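Local coordinates for FrnE protein (Deinococcus radiodurans, PDB 5CO3), which probably acts as a cytoplasmic disulfide oxidoreductase of the DsbA-like thioredoxin family, exchanging thiols and disulfides through a CxxC pair, at residues Trp17-Cys22 / Trp49-Leu54; Tyr26-Arg30 / Lys129-Arg134; His113-Tyr118 / Gly170-Val176; Ala107-Ala112 / Val143-Leu149. All blocks are in the same frame, centred on the assembly; numbering follows the deposited sequence.

How the contacts relate
Strand 12-18 opens the thioredoxin unit, and contact 1 closes it over helix 23-38 by pairing residues 17-22 with 49-54. Contact 2 starts inside that loop, at 26-30 on helix 23-38, and reaches 129-134 on helix 125-137, so it crosses contact 1 and ties the thioredoxin part to the inserted helices. Contacts 3 and 4 follow contact 1 in series. Both use helix 110-121, cross contact 2 and cross each other: contact 4 joins its N-terminal end and the residues leading into it to 143-149, and contact 3 joins its next turns to 170-176, entering helix 173-186. Asp19 links contact 1 to His113 of contact 3 and Thr109 of contact 4.

Contact 1. Residues Trp17-Cys22 / Trp49-Leu54; sequences WSDIAC and WHSFEL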
loop_
_atom_site.group_PDB
_atom_site.type_symbol
_atom_site.label_atom_id
_atom_site.label_comp_id
_atom_site.label_asym_id
_atom_site.label_seq_id
_atom_site.Cartn_x
_atom_site.Cartn_y
_atom_site.Cartn_z
ATOM N N TRP A 17 1.138 -3.567 3.686
ATOM C CA TRP A 17 0.778 -2.408 4.500
ATOM C C TRP A 17 1.345 -1.151 3.860
ATOM O O TRP A 17 2.491 -1.120 3.413
ATOM C CB TRP A 17 1.282 -2.573 5.932
ATOM C CG TRP A 17 0.324 -3.339 6.806
ATOM C CD1 TRP A 17 -0.633 -2.817 7.628
ATOM C CD2 TRP A 17 0.226 -4.762 6.932
ATOM N NE1 TRP A 17 -1.318 -3.824 8.263
ATOM C CE2 TRP A 17 -0.807 -5.031 7.857
ATOM C CE3 TRP A 17 0.915 -5.835 6.358
ATOM C CZ2 TRP A 17 -1.171 -6.328 8.213
ATOM C CZ3 TRP A 17 0.556 -7.126 6.721
ATOM C CH2 TRP A 17 -0.479 -7.358 7.639
ATOM N N SER A 18 0.530 -0.103 3.812
ATOM C CA SER A 18 0.890 1.064 3.039
ATOM C C SER A 18 0.111 2.269 3.559
ATOM O O SER A 18 -0.988 2.101 4.081
ATOM C CB SER A 18 0.588 0.822 1.567
ATOM O OG SER A 18 0.893 1.955 0.796
ATOM N N ASP A 19 0.698 3.454 3.428
ATOM C CA ASP A 19 -0.027 4.700 3.657
ATOM C C ASP A 19 -0.056 5.517 2.380
ATOM O O ASP A 19 0.919 5.583 1.633
ATOM C CB ASP A 19 0.599 5.532 4.786
ATOM C CG ASP A 19 -0.356 6.606 5.331
ATOM O OD1 ASP A 19 -1.531 6.670 4.894
ATOM O OD2 ASP A 19 0.068 7.369 6.215
ATOM N N ILE A 20 -1.209 6.134 2.148
ATOM C CA ILE A 20 -1.402 7.008 0.999
ATOM C C ILE A 20 -0.436 8.184 1.061
ATOM O O ILE A 20 0.020 8.677 0.022
ATOM C CB ILE A 20 -2.864 7.507 0.935
ATOM C CG1 ILE A 20 -3.788 6.331 0.620
ATOM C CG2 ILE A 20 -3.037 8.609 -0.102
ATOM C CD1 ILE A 20 -4.989 6.229 1.491
ATOM N N ALA A 21 -0.084 8.600 2.273
ATOM C CA ALA A 21 0.825 9.741 2.431
ATOM C C ALA A 21 2.306 9.403 2.246
ATOM O O ALA A 21 3.149 10.288 2.352
ATOM C CB ALA A 21 0.610 10.402 3.815
ATOM N N CYS A 22 2.644 8.145 1.942
ATOM C CA CYS A 22 4.052 7.765 1.838
ATOM C C CYS A 22 4.505 7.633 0.386
ATOM O O CYS A 22 3.995 6.793 -0.343
ATOM C CB CYS A 22 4.308 6.449 2.574
ATOM S SG CYS A 22 6.031 5.905 2.491
ATOM N N TRP A 49 -4.344 -5.224 0.229
ATOM C CA TRP A 49 -3.793 -4.018 0.827
ATOM C C TRP A 49 -4.300 -3.898 2.262
ATOM O O TRP A 49 -5.431 -4.288 2.577
ATOM C CB TRP A 49 -4.147 -2.767 -0.005
ATOM C CG TRP A 49 -3.460 -2.762 -1.355
ATOM C CD1 TRP A 49 -3.947 -3.275 -2.525
ATOM C CD2 TRP A 49 -2.146 -2.254 -1.656
ATOM N NE1 TRP A 49 -3.021 -3.108 -3.541
ATOM C CE2 TRP A 49 -1.909 -2.483 -3.031
ATOM C CE3 TRP A 49 -1.154 -1.615 -0.898
ATOM C CZ2 TRP A 49 -0.712 -2.110 -3.664
ATOM C CZ3 TRP A 49 0.030 -1.241 -1.526
ATOM C CH2 TRP A 49 0.241 -1.493 -2.895
ATOM N N HIS A 50 -3.432 -3.398 3.132
ATOM C CA HIS A 50 -3.776 -3.158 4.525
ATOM C C HIS A 50 -3.460 -1.721 4.878
ATOM O O HIS A 50 -2.491 -1.145 4.376
ATOM C CB HIS A 50 -3.017 -4.099 5.459
ATOM C CG HIS A 50 -3.353 -5.544 5.266
ATOM N ND1 HIS A 50 -4.317 -6.191 6.004
ATOM C CD2 HIS A 50 -2.853 -6.463 4.406
ATOM C CE1 HIS A 50 -4.396 -7.452 5.611
ATOM N NE2 HIS A 50 -3.520 -7.641 4.640
ATOM N N SER A 51 -4.294 -1.152 5.738
ATOM C CA SER A 51 -4.166 0.243 6.138
ATOM C C SER A 51 -3.005 0.465 7.087
ATOM O O SER A 51 -2.775 -0.317 8.011
ATOM C CB SER A 51 -5.458 0.730 6.791
ATOM O OG SER A 51 -6.579 0.443 5.982
ATOM N N PHE A 52 -2.283 1.552 6.850
ATOM C CA PHE A 52 -1.232 1.998 7.744
ATOM C C PHE A 52 -1.254 3.518 7.707
ATOM O O PHE A 52 -1.377 4.109 6.630
ATOM C CB PHE A 52 0.128 1.458 7.315
ATOM C CG PHE A 52 1.218 1.663 8.331
ATOM C CD1 PHE A 52 1.872 2.881 8.427
ATOM C CD2 PHE A 52 1.611 0.629 9.168
ATOM C CE1 PHE A 52 2.882 3.068 9.346
ATOM C CE2 PHE A 52 2.623 0.810 10.087
ATOM C CZ PHE A 52 3.255 2.038 10.180
ATOM N N GLU A 53 -1.179 4.136 8.881
ATOM C CA GLU A 53 -1.106 5.585 8.980
ATOM C C GLU A 53 0.217 5.989 9.597
ATOM O O GLU A 53 0.510 5.613 10.731
ATOM C CB GLU A 53 -2.266 6.138 9.815
ATOM C CG GLU A 53 -3.536 6.371 9.015
ATOM C CD GLU A 53 -4.700 6.830 9.880
ATOM O OE1 GLU A 53 -4.904 8.056 10.048
ATOM O OE2 GLU A 53 -5.417 5.952 10.406
ATOM N N LEU A 54 1.015 6.744 8.845
ATOM C CA LEU A 54 2.252 7.297 9.382
ATOM C C LEU A 54 1.974 8.095 10.642
ATOM O O LEU A 54 2.739 8.045 11.595
ATOM C CB LEU A 54 2.943 8.190 8.360
ATOM C CG LEU A 54 3.359 7.523 7.054
ATOM C CD1 LEU A 54 3.992 8.560 6.146
ATOM C CD2 LEU A 54 4.308 6.367 7.343
#
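Trp17, His50 and Ser18 bury the most surface where strands 12-18 and 45-51 run parallel. Trp17 and His50 point to the same face of the sheet and stack face to face, the Trp17 six-membered ring and the His50 ring 4.2 Å apart between centroids, planes at 17°. His50 CB sits 3.3 Å above the centroid of the five-membered ring of Trp17, a CH-pi contact. Ser18 supplies the backbone pairing, Ser18 N to His50 O at 3.2 Å and, more weakly, Phe52 N to Ser18 O at 3.1 Å. Beyond the strands, Asp19 OD2 accepts from Leu54 N at 2.9 Å and OD1 pairs with His113 and Thr109, while a type I turn from Asp19 leads to Cys22 of the CxxC pair. This is the parallel pair of a thioredoxin-type beta-alpha-beta unit connected by helix 23-38. Helix 173-186 covers the Trp17 face, the Asp179 carbonyl taking Trp17 NE1 and its carboxylate His50 ND1; Asp15 holds His50 NE2; Lys129 of helix 125-137 meets Ser18 on the other face.

Contact 2. Residues Tyr26-Arg30 / Lys129-Arg134; sequences YIGKR and KERLLR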
loop_
_atom_site.group_PDB
_atom_site.type_symbol
_atom_site.label_atom_id
_atom_site.label_comp_id
_atom_site.label_asym_id
_atom_site.label_seq_id
_atom_site.Cartn_x
_atom_site.Cartn_y
_atom_site.Cartn_z
ATOM N N TYR A 26 4.063 4.383 -3.174
ATOM C CA TYR A 26 3.701 4.408 -4.581
ATOM C C TYR A 26 4.845 3.779 -5.390
ATOM O O TYR A 26 4.616 2.927 -6.250
ATOM C CB TYR A 26 3.418 5.834 -5.038
ATOM C CG TYR A 26 2.430 5.969 -6.164
ATOM C CD1 TYR A 26 1.959 4.856 -6.875
ATOM C CD2 TYR A 26 1.941 7.225 -6.513
ATOM C CE1 TYR A 26 1.051 5.005 -7.918
ATOM C CE2 TYR A 26 1.041 7.380 -7.540
ATOM C CZ TYR A 26 0.598 6.287 -8.236
ATOM O OH TYR A 26 -0.299 6.463 -9.258
ATOM N N ILE A 27 6.072 4.197 -5.085
ATOM C CA ILE A 27 7.266 3.591 -5.683
ATOM C C ILE A 27 7.268 2.072 -5.486
ATOM O O ILE A 27 7.515 1.312 -6.434
ATOM C CB ILE A 27 8.547 4.203 -5.095
ATOM C CG1 ILE A 27 8.730 5.616 -5.657
ATOM C CG2 ILE A 27 9.788 3.314 -5.399
ATOM C CD1 ILE A 27 9.640 6.535 -4.822
ATOM N N GLY A 28 6.959 1.634 -4.264
ATOM C CA GLY A 28 6.935 0.215 -3.953
ATOM C C GLY A 28 5.841 -0.541 -4.679
ATOM O O GLY A 28 5.998 -1.722 -5.028
ATOM N N LYS A 29 4.713 0.132 -4.895
ATOM C CA LYS A 29 3.616 -0.476 -5.628
ATOM C C LYS A 29 4.050 -0.740 -7.070
ATOM O O LYS A 29 3.771 -1.814 -7.622
ATOM C CB LYS A 29 2.372 0.414 -5.585
ATOM C CG LYS A 29 1.122 -0.167 -6.265
ATOM C CD LYS A 29 -0.091 0.766 -6.067
ATOM C CE LYS A 29 -1.402 0.089 -6.428
ATOM N NZ LYS A 29 -1.522 -0.163 -7.896
ATOM N N ARG A 30 4.738 0.225 -7.672
ATOM C CA ARG A 30 5.241 0.040 -9.038
ATOM C C ARG A 30 6.287 -1.075 -9.106
ATOM O O ARG A 30 6.268 -1.914 -10.021
ATOM C CB ARG A 30 5.828 1.342 -9.590
ATOM C CG ARG A 30 4.766 2.385 -9.989
ATOM C CD ARG A 30 3.979 1.928 -11.222
ATOM N NE ARG A 30 2.710 2.644 -11.314
ATOM C CZ ARG A 30 2.522 3.758 -12.016
ATOM N NH1 ARG A 30 3.513 4.281 -12.720
ATOM N NH2 ARG A 30 1.335 4.353 -12.018
ATOM N N LYS A 129 -6.629 2.211 -4.284
ATOM C CA LYS A 129 -5.335 2.551 -3.688
ATOM C C LYS A 129 -4.514 3.361 -4.685
ATOM O O LYS A 129 -3.981 4.419 -4.356
ATOM C CB LYS A 129 -4.571 1.287 -3.258
ATOM C CG LYS A 129 -3.138 1.556 -2.806
ATOM C CD LYS A 129 -3.085 2.187 -1.419
ATOM C CE LYS A 129 -1.649 2.380 -0.965
ATOM N NZ LYS A 129 -1.553 2.960 0.407
ATOM N N GLU A 130 -4.433 2.853 -5.909
ATOM C CA GLU A 130 -3.732 3.522 -6.999
ATOM C C GLU A 130 -4.224 4.962 -7.213
ATOM O O GLU A 130 -3.421 5.897 -7.277
ATOM C CB GLU A 130 -3.900 2.702 -8.283
ATOM C CG GLU A 130 -3.378 3.370 -9.545
ATOM C CD GLU A 130 -1.865 3.295 -9.661
ATOM O OE1 GLU A 130 -1.253 2.416 -9.017
ATOM O OE2 GLU A 130 -1.288 4.117 -10.393
ATOM N N ARG A 131 -5.545 5.125 -7.301
ATOM C CA ARG A 131 -6.156 6.435 -7.521
ATOM C C ARG A 131 -5.810 7.409 -6.415
ATOM O O ARG A 131 -5.486 8.562 -6.686
ATOM C CB ARG A 131 -7.674 6.307 -7.624
ATOM C CG ARG A 131 -8.353 7.616 -8.058
ATOM C CD ARG A 131 -7.917 7.975 -9.479
ATOM N NE ARG A 131 -8.256 9.340 -9.895
ATOM C CZ ARG A 131 -7.501 10.413 -9.660
ATOM N NH1 ARG A 131 -6.371 10.306 -8.955
ATOM N NH2 ARG A 131 -7.883 11.598 -10.110
ATOM N N LEU A 132 -5.878 6.941 -5.166
ATOM C CA LEU A 132 -5.549 7.779 -4.018
ATOM C C LEU A 132 -4.069 8.173 -3.998
ATOM O O LEU A 132 -3.738 9.321 -3.718
ATOM C CB LEU A 132 -5.938 7.073 -2.713
ATOM C CG LEU A 132 -7.449 7.117 -2.523
ATOM C CD1 LEU A 132 -7.884 6.030 -1.555
ATOM C CD2 LEU A 132 -7.889 8.515 -2.022
ATOM N N LEU A 133 -3.188 7.231 -4.318
ATOM C CA LEU A 133 -1.764 7.552 -4.357
ATOM C C LEU A 133 -1.484 8.652 -5.385
ATOM O O LEU A 133 -0.729 9.589 -5.118
ATOM C CB LEU A 133 -0.934 6.290 -4.666
ATOM C CG LEU A 133 -0.873 5.284 -3.506
ATOM C CD1 LEU A 133 -0.330 3.927 -3.993
ATOM C CD2 LEU A 133 -0.011 5.848 -2.371
ATOM N N ARG A 134 -2.107 8.540 -6.555
ATOM C CA ARG A 134 -1.944 9.544 -7.596
ATOM C C ARG A 134 -2.527 10.896 -7.164
ATOM O O ARG A 134 -1.912 11.948 -7.350
ATOM C CB ARG A 134 -2.597 9.064 -8.899
ATOM C CG ARG A 134 -2.374 9.989 -10.089
ATOM C CD ARG A 134 -3.029 9.430 -11.353
ATOM N NE ARG A 134 -4.116 10.294 -11.805
ATOM C CZ ARG A 134 -5.295 9.868 -12.251
ATOM N NH1 ARG A 134 -5.567 8.565 -12.320
ATOM N NH2 ARG A 134 -6.207 10.752 -12.633
#
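A salt-bridge network centred on Glu130 joins helix 23-38, which begins at the CxxC pair, to helix 125-137. Glu130 receives three donors from one helix. Its OE1 takes Lys29 NZ at 2.8 Å, and its OE2 takes both Arg30 NH2 at 3.1 Å and Tyr26 OH at 2.8 Å, so the carboxylate meets two positive charges and a phenol. Asp126 and Glu33 also pair with Lys29, and Arg30 hydrogen-bonds to the carbonyl of Glu95 as well. Beside this polar group lies an apolar patch. Leu133 CB stands over the face of the Tyr26 ring, 3.5 Å from its centroid and 10° off the normal, a CH-pi contact, while Lys29 CD packs 3.8 Å from Leu133 CD1. With chi1 near t, the Tyr26 side chain reaches across, although its CA-to-CB bond points sideways, and its OH also comes within 3.5 Å of Arg134 CB. The axes of the two short helical segments approach to 11.1 Å at 137° between their directions; long side chains bridge this wide gap, and the backbones come nearest at Tyr26 and Leu133, with CA atoms 6.3 Å apart. Such a join between the helix that starts at the CxxC and the helices inserted between the thioredoxin strands is in keeping with the DsbA-like fold.

Contact 3. Residues His113-Tyr118 / Gly170-Val176; sequences HQLIHY and GTYAQAV
Residues 113-118 are helical; 170-176 turns from one helix into the next, nearest at Tyr172, its CA 5.2 Å from Gln114 CA. Gly170 (phi 66°, psi 26°) ends helix 160-169 in a Schellman motif, its CA 3.4 Å from Gln114 OE1 (chi1 m, chi2 t), and begins a type I turn closed by Ala173 N to Gly170 O at 3.0 Å. Tyr172, chi1 m, is the N-cap residue of helix 173-186. Its ring lays one face over the backbone of His117 and Tyr118, with Tyr172 CE2 3.7 Å from Tyr118 CB (chi1 t), and its hydroxyl bonds Glu121. This turn between helices 160-169 and 173-186 packs against helix 110-121 within the helical insertion of the DsbA-like thioredoxin fold. A water donates to Gln114 OE1 (2.7 Å) and accepts from Tyr172 N (3.0 Å). Ala173 CB lies 3.8 Å from Gln114 NE2, and Ala175 CB 3.5 Å from His117 ND1. Val176 CG2 (chi1 t) is 3.5 Å from His117 CD2; His117, chi1 m, bonds Ser51 through NE2.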
loop_
_atom_site.group_PDB
_atom_site.type_symbol
_atom_site.label_atom_id
_atom_site.label_comp_id
_atom_site.label_asym_id
_atom_site.label_seq_id
_atom_site.Cartn_x
_atom_site.Cartn_y
_atom_site.Cartn_z
ATOM N N HIS A 113 -8.208 5.657 3.801
ATOM C CA HIS A 113 -8.025 4.227 4.043
ATOM C C HIS A 113 -9.369 3.522 4.149
ATOM O O HIS A 113 -9.511 2.381 3.704
ATOM C CB HIS A 113 -7.185 3.986 5.300
ATOM C CG HIS A 113 -5.717 4.189 5.075
ATOM N ND1 HIS A 113 -4.951 3.314 4.330
ATOM C CD2 HIS A 113 -4.875 5.162 5.495
ATOM C CE1 HIS A 113 -3.705 3.748 4.296
ATOM N NE2 HIS A 113 -3.631 4.866 5.000
ATOM N N GLN A 114 -10.359 4.202 4.728
ATOM C CA GLN A 114 -11.706 3.645 4.792
ATOM C C GLN A 114 -12.286 3.423 3.394
ATOM O O GLN A 114 -12.945 2.409 3.134
ATOM C CB GLN A 114 -12.635 4.559 5.598
ATOM C CG GLN A 114 -12.455 4.426 7.103
ATOM C CD GLN A 114 -13.352 5.381 7.894
ATOM O OE1 GLN A 114 -14.576 5.351 7.759
ATOM N NE2 GLN A 114 -12.742 6.240 8.707
ATOM N N LEU A 115 -12.043 4.380 2.501
ATOM C CA LEU A 115 -12.531 4.277 1.127
ATOM C C LEU A 115 -11.914 3.069 0.422
ATOM O O LEU A 115 -12.576 2.374 -0.354
ATOM C CB LEU A 115 -12.220 5.554 0.350
ATOM C CG LEU A 115 -12.680 5.542 -1.110
ATOM C CD1 LEU A 115 -14.153 5.178 -1.216
ATOM C CD2 LEU A 115 -12.400 6.890 -1.774
ATOM N N ILE A 116 -10.648 2.809 0.703
ATOM C CA ILE A 116 -10.019 1.653 0.082
ATOM C C ILE A 116 -10.685 0.361 0.576
ATOM O O ILE A 116 -10.957 -0.555 -0.208
ATOM C CB ILE A 116 -8.521 1.619 0.353
ATOM C CG1 ILE A 116 -7.848 2.798 -0.339
ATOM C CG2 ILE A 116 -7.933 0.358 -0.271
ATOM C CD1 ILE A 116 -6.427 3.086 0.119
ATOM N N HIS A 117 -10.975 0.296 1.870
ATOM C CA HIS A 117 -11.730 -0.826 2.418
ATOM C C HIS A 117 -13.093 -0.992 1.741
ATOM O O HIS A 117 -13.475 -2.115 1.393
ATOM C CB HIS A 117 -11.896 -0.661 3.922
ATOM C CG HIS A 117 -10.698 -1.093 4.704
ATOM N ND1 HIS A 117 -10.638 -2.302 5.364
ATOM C CD2 HIS A 117 -9.507 -0.487 4.917
ATOM C CE1 HIS A 117 -9.465 -2.415 5.961
ATOM N NE2 HIS A 117 -8.757 -1.330 5.703
ATOM N N TYR A 118 -13.810 0.112 1.529
ATOM C CA TYR A 118 -15.091 0.059 0.817
ATOM C C TYR A 118 -14.896 -0.500 -0.595
ATOM O O TYR A 118 -15.618 -1.406 -1.031
ATOM C CB TYR A 118 -15.758 1.451 0.743
ATOM C CG TYR A 118 -16.980 1.435 -0.153
ATOM C CD1 TYR A 118 -18.206 0.976 0.316
ATOM C CD2 TYR A 118 -16.897 1.843 -1.480
ATOM C CE1 TYR A 118 -19.321 0.931 -0.513
ATOM C CE2 TYR A 118 -18.003 1.806 -2.315
ATOM C CZ TYR A 118 -19.211 1.350 -1.827
ATOM O OH TYR A 118 -20.319 1.304 -2.652
ATOM N N GLY A 170 -18.763 6.092 8.716
ATOM C CA GLY A 170 -17.583 5.526 9.351
ATOM C C GLY A 170 -17.619 4.008 9.395
ATOM O O GLY A 170 -16.997 3.383 10.259
ATOM N N THR A 171 -18.348 3.416 8.451
ATOM C CA THR A 171 -18.543 1.969 8.379
ATOM C C THR A 171 -17.243 1.162 8.474
ATOM O O THR A 171 -17.184 0.165 9.189
ATOM C CB THR A 171 -19.256 1.576 7.071
ATOM O OG1 THR A 171 -20.531 2.219 7.017
ATOM C CG2 THR A 171 -19.459 0.073 6.993
ATOM N N TYR A 172 -16.204 1.607 7.769
ATOM C CA TYR A 172 -14.935 0.875 7.725
ATOM C C TYR A 172 -13.859 1.439 8.647
ATOM O O TYR A 172 -12.687 1.065 8.541
ATOM C CB TYR A 172 -14.409 0.825 6.285
ATOM C CG TYR A 172 -15.359 0.097 5.372
ATOM C CD1 TYR A 172 -15.299 -1.285 5.227
ATOM C CD2 TYR A 172 -16.348 0.788 4.684
ATOM C CE1 TYR A 172 -16.190 -1.957 4.403
ATOM C CE2 TYR A 172 -17.238 0.131 3.860
ATOM C CZ TYR A 172 -17.155 -1.240 3.721
ATOM O OH TYR A 172 -18.046 -1.890 2.899
ATOM N N ALA A 173 -14.252 2.336 9.546
ATOM C CA ALA A 173 -13.313 2.923 10.493
ATOM C C ALA A 173 -12.649 1.842 11.343
ATOM O O ALA A 173 -11.436 1.866 11.558
ATOM C CB ALA A 173 -14.026 3.949 11.387
ATOM N N GLN A 174 -13.436 0.882 11.816
ATOM C CA GLN A 174 -12.876 -0.164 12.665
ATOM C C GLN A 174 -11.955 -1.101 11.886
ATOM O O GLN A 174 -10.906 -1.518 12.389
ATOM C CB GLN A 174 -13.983 -0.970 13.343
ATOM C CG GLN A 174 -13.496 -1.643 14.611
ATOM C CD GLN A 174 -12.803 -0.656 15.545
ATOM O OE1 GLN A 174 -13.308 0.442 15.795
ATOM N NE2 GLN A 174 -11.637 -1.036 16.050
ATOM N N ALA A 175 -12.344 -1.431 10.661
ATOM C CA ALA A 175 -11.516 -2.290 9.821
ATOM C C ALA A 175 -10.132 -1.663 9.614
ATOM O O ALA A 175 -9.125 -2.363 9.567
ATOM C CB ALA A 175 -12.198 -2.554 8.486
ATOM N N VAL A 176 -10.084 -0.340 9.514
ATOM C CA VAL A 176 -8.813 0.353 9.302
ATOM C C VAL A 176 -7.951 0.261 10.566
ATOM O O VAL A 176 -6.756 -0.019 10.493
ATOM C CB VAL A 176 -9.036 1.844 8.897
ATOM C CG1 VAL A 176 -7.736 2.650 8.987
ATOM C CG2 VAL A 176 -9.621 1.924 7.486
HETATM O O HOH W 1 -16.304 4.157 6.134
#

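Contact 4. Residues Ala107-Ala112 / Val143-Leu149; sequences ANTFLA and VNDLDTL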
loop_
_atom_site.group_PDB
_atom_site.type_symbol
_atom_site.label_atom_id
_atom_site.label_comp_id
_atom_site.label_asym_id
_atom_site.label_seq_id
_atom_site.Cartn_x
_atom_site.Cartn_y
_atom_site.Cartn_z
ATOM N N ALA A 107 -2.765 15.829 4.479
ATOM C CA ALA A 107 -4.059 15.440 5.019
ATOM C C ALA A 107 -3.960 14.193 5.888
ATOM O O ALA A 107 -3.135 13.303 5.627
ATOM C CB ALA A 107 -5.056 15.200 3.866
ATOM N N ASN A 108 -4.806 14.124 6.914
ATOM C CA ASN A 108 -5.012 12.880 7.658
ATOM C C ASN A 108 -5.609 11.859 6.692
ATOM O O ASN A 108 -6.560 12.186 5.994
ATOM C CB ASN A 108 -5.943 13.123 8.863
ATOM C CG ASN A 108 -6.127 11.878 9.720
ATOM O OD1 ASN A 108 -6.745 10.905 9.290
ATOM N ND2 ASN A 108 -5.597 11.908 10.944
ATOM N N THR A 109 -5.062 10.639 6.645
ATOM C CA THR A 109 -5.465 9.648 5.627
ATOM C C THR A 109 -6.466 8.582 6.098
ATOM O O THR A 109 -6.744 7.629 5.367
ATOM C CB THR A 109 -4.228 8.911 5.041
ATOM O OG1 THR A 109 -3.486 8.272 6.090
ATOM C CG2 THR A 109 -3.326 9.904 4.314
ATOM N N PHE A 110 -7.031 8.758 7.297
ATOM C CA PHE A 110 -7.926 7.754 7.885
ATOM C C PHE A 110 -9.128 7.456 6.979
ATOM O O PHE A 110 -9.426 6.282 6.690
ATOM C CB PHE A 110 -8.401 8.224 9.270
ATOM C CG PHE A 110 -9.169 7.187 10.060
ATOM C CD1 PHE A 110 -8.704 5.886 10.181
ATOM C CD2 PHE A 110 -10.333 7.539 10.741
ATOM C CE1 PHE A 110 -9.406 4.944 10.925
ATOM C CE2 PHE A 110 -11.032 6.597 11.493
ATOM C CZ PHE A 110 -10.566 5.305 11.592
ATOM N N LEU A 111 -9.787 8.511 6.509
ATOM C CA LEU A 111 -10.975 8.380 5.671
ATOM C C LEU A 111 -10.628 7.768 4.315
ATOM O O LEU A 111 -11.393 6.965 3.782
ATOM C CB LEU A 111 -11.656 9.737 5.471
ATOM C CG LEU A 111 -12.492 10.279 6.627
ATOM C CD1 LEU A 111 -12.846 11.744 6.391
ATOM C CD2 LEU A 111 -13.748 9.424 6.810
ATOM N N ALA A 112 -9.480 8.153 3.762
ATOM C CA ALA A 112 -8.991 7.578 2.520
ATOM C C ALA A 112 -8.784 6.079 2.678
ATOM O O ALA A 112 -9.156 5.307 1.799
ATOM C CB ALA A 112 -7.705 8.257 2.113
ATOM N N VAL A 143 -6.939 14.343 0.428
ATOM C CA VAL A 143 -7.628 13.058 0.608
ATOM C C VAL A 143 -8.359 12.911 1.967
ATOM O O VAL A 143 -8.873 11.843 2.299
ATOM C CB VAL A 143 -6.648 11.884 0.406
ATOM C CG1 VAL A 143 -6.013 11.979 -0.992
ATOM C CG2 VAL A 143 -5.586 11.859 1.504
ATOM N N ASN A 144 -8.394 13.989 2.754
ATOM C CA ASN A 144 -9.242 14.032 3.949
ATOM C C ASN A 144 -10.607 14.620 3.615
ATOM O O ASN A 144 -11.538 14.535 4.401
ATOM C CB ASN A 144 -8.578 14.870 5.050
ATOM C CG ASN A 144 -9.467 15.041 6.275
ATOM O OD1 ASN A 144 -10.044 16.107 6.516
ATOM N ND2 ASN A 144 -9.591 13.979 7.049
ATOM N N ASP A 145 -10.713 15.228 2.438
ATOM C CA ASP A 145 -11.931 15.940 2.048
ATOM C C ASP A 145 -12.986 15.005 1.436
ATOM O O ASP A 145 -12.688 14.264 0.503
ATOM C CB ASP A 145 -11.581 17.056 1.069
ATOM C CG ASP A 145 -12.797 17.837 0.622
ATOM O OD1 ASP A 145 -13.366 18.576 1.450
ATOM O OD2 ASP A 145 -13.176 17.713 -0.561
ATOM N N LEU A 146 -14.218 15.047 1.951
ATOM C CA LEU A 146 -15.234 14.077 1.515
ATOM C C LEU A 146 -15.627 14.228 0.038
ATOM O O LEU A 146 -15.772 13.226 -0.667
ATOM C CB LEU A 146 -16.475 14.162 2.400
ATOM C CG LEU A 146 -16.274 13.585 3.803
ATOM C CD1 LEU A 146 -17.484 13.862 4.696
ATOM C CD2 LEU A 146 -15.994 12.096 3.717
ATOM N N ASP A 147 -15.808 15.460 -0.424
ATOM C CA ASP A 147 -16.069 15.723 -1.844
ATOM C C ASP A 147 -15.006 15.048 -2.709
ATOM O O ASP A 147 -15.310 14.332 -3.664
ATOM C CB ASP A 147 -16.061 17.226 -2.133
ATOM C CG ASP A 147 -17.414 17.886 -1.939
ATOM O OD1 ASP A 147 -18.264 17.389 -1.159
ATOM O OD2 ASP A 147 -17.609 18.935 -2.580
ATOM N N THR A 148 -13.755 15.304 -2.357
ATOM C CA THR A 148 -12.623 14.751 -3.083
ATOM C C THR A 148 -12.672 13.227 -3.096
ATOM O O THR A 148 -12.520 12.615 -4.157
ATOM C CB THR A 148 -11.310 15.242 -2.469
ATOM O OG1 THR A 148 -11.285 16.675 -2.521
ATOM C CG2 THR A 148 -10.118 14.690 -3.239
ATOM N N LEU A 149 -12.909 12.616 -1.934
ATOM C CA LEU A 149 -12.939 11.156 -1.844
ATOM C C LEU A 149 -14.082 10.550 -2.666
ATOM O O LEU A 149 -13.907 9.513 -3.320
ATOM C CB LEU A 149 -13.045 10.709 -0.381
ATOM C CG LEU A 149 -11.787 10.943 0.457
ATOM C CD1 LEU A 149 -12.018 10.588 1.914
ATOM C CD2 LEU A 149 -10.592 10.125 -0.108
HETATM O O HOH W 2 -8.377 10.702 4.552
HETATM O O HOH W 3 -9.166 11.241 7.706
#
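This is an apolar contact with water-filled polar gaps, between the N-terminal ends of helices 110-121 and 146-156 in the helical part of the DsbA-like fold. Leu111 and Asn144 bury the most surface: Leu111 CB lies 3.7 Å from Leu149 CD1, and Leu111 CD1 lies 4.1 Å from Leu146 CD2 and 3.7 Å from Asn144 O. Ala112 CB adds contacts of 4.1 Å to Val143 CB and to Leu149 CD2, and Ala107 CB lies 3.7 Å from Asn144 CB. Two waters fill the gap. One links backbone atoms only, Asn108 O (2.8 Å), Ala112 N (2.9 Å) and Val143 O (2.6 Å); the other joins the side chains of Asn108 (OD1, 2.9 Å) and Asn144 (ND2, 2.8 Å) to Leu111 N (3.0 Å). Asn108 OD1 also accepts from Phe110 N at 2.9 Å in an Asx turn, and Asn108 ND2 hydrogen-bonds to the carbonyl of Ala58. Asp145 N-caps the second helix, its OD2 taking Thr148 N at 3.1 Å. Leu132 of helix 125-137 packs against Ala112, Val143 and Leu149, Leu167 of helix 160-169 touches Leu146 and Leu149, and Phe110 reaches helix 173-186 at Ala173 and Val176.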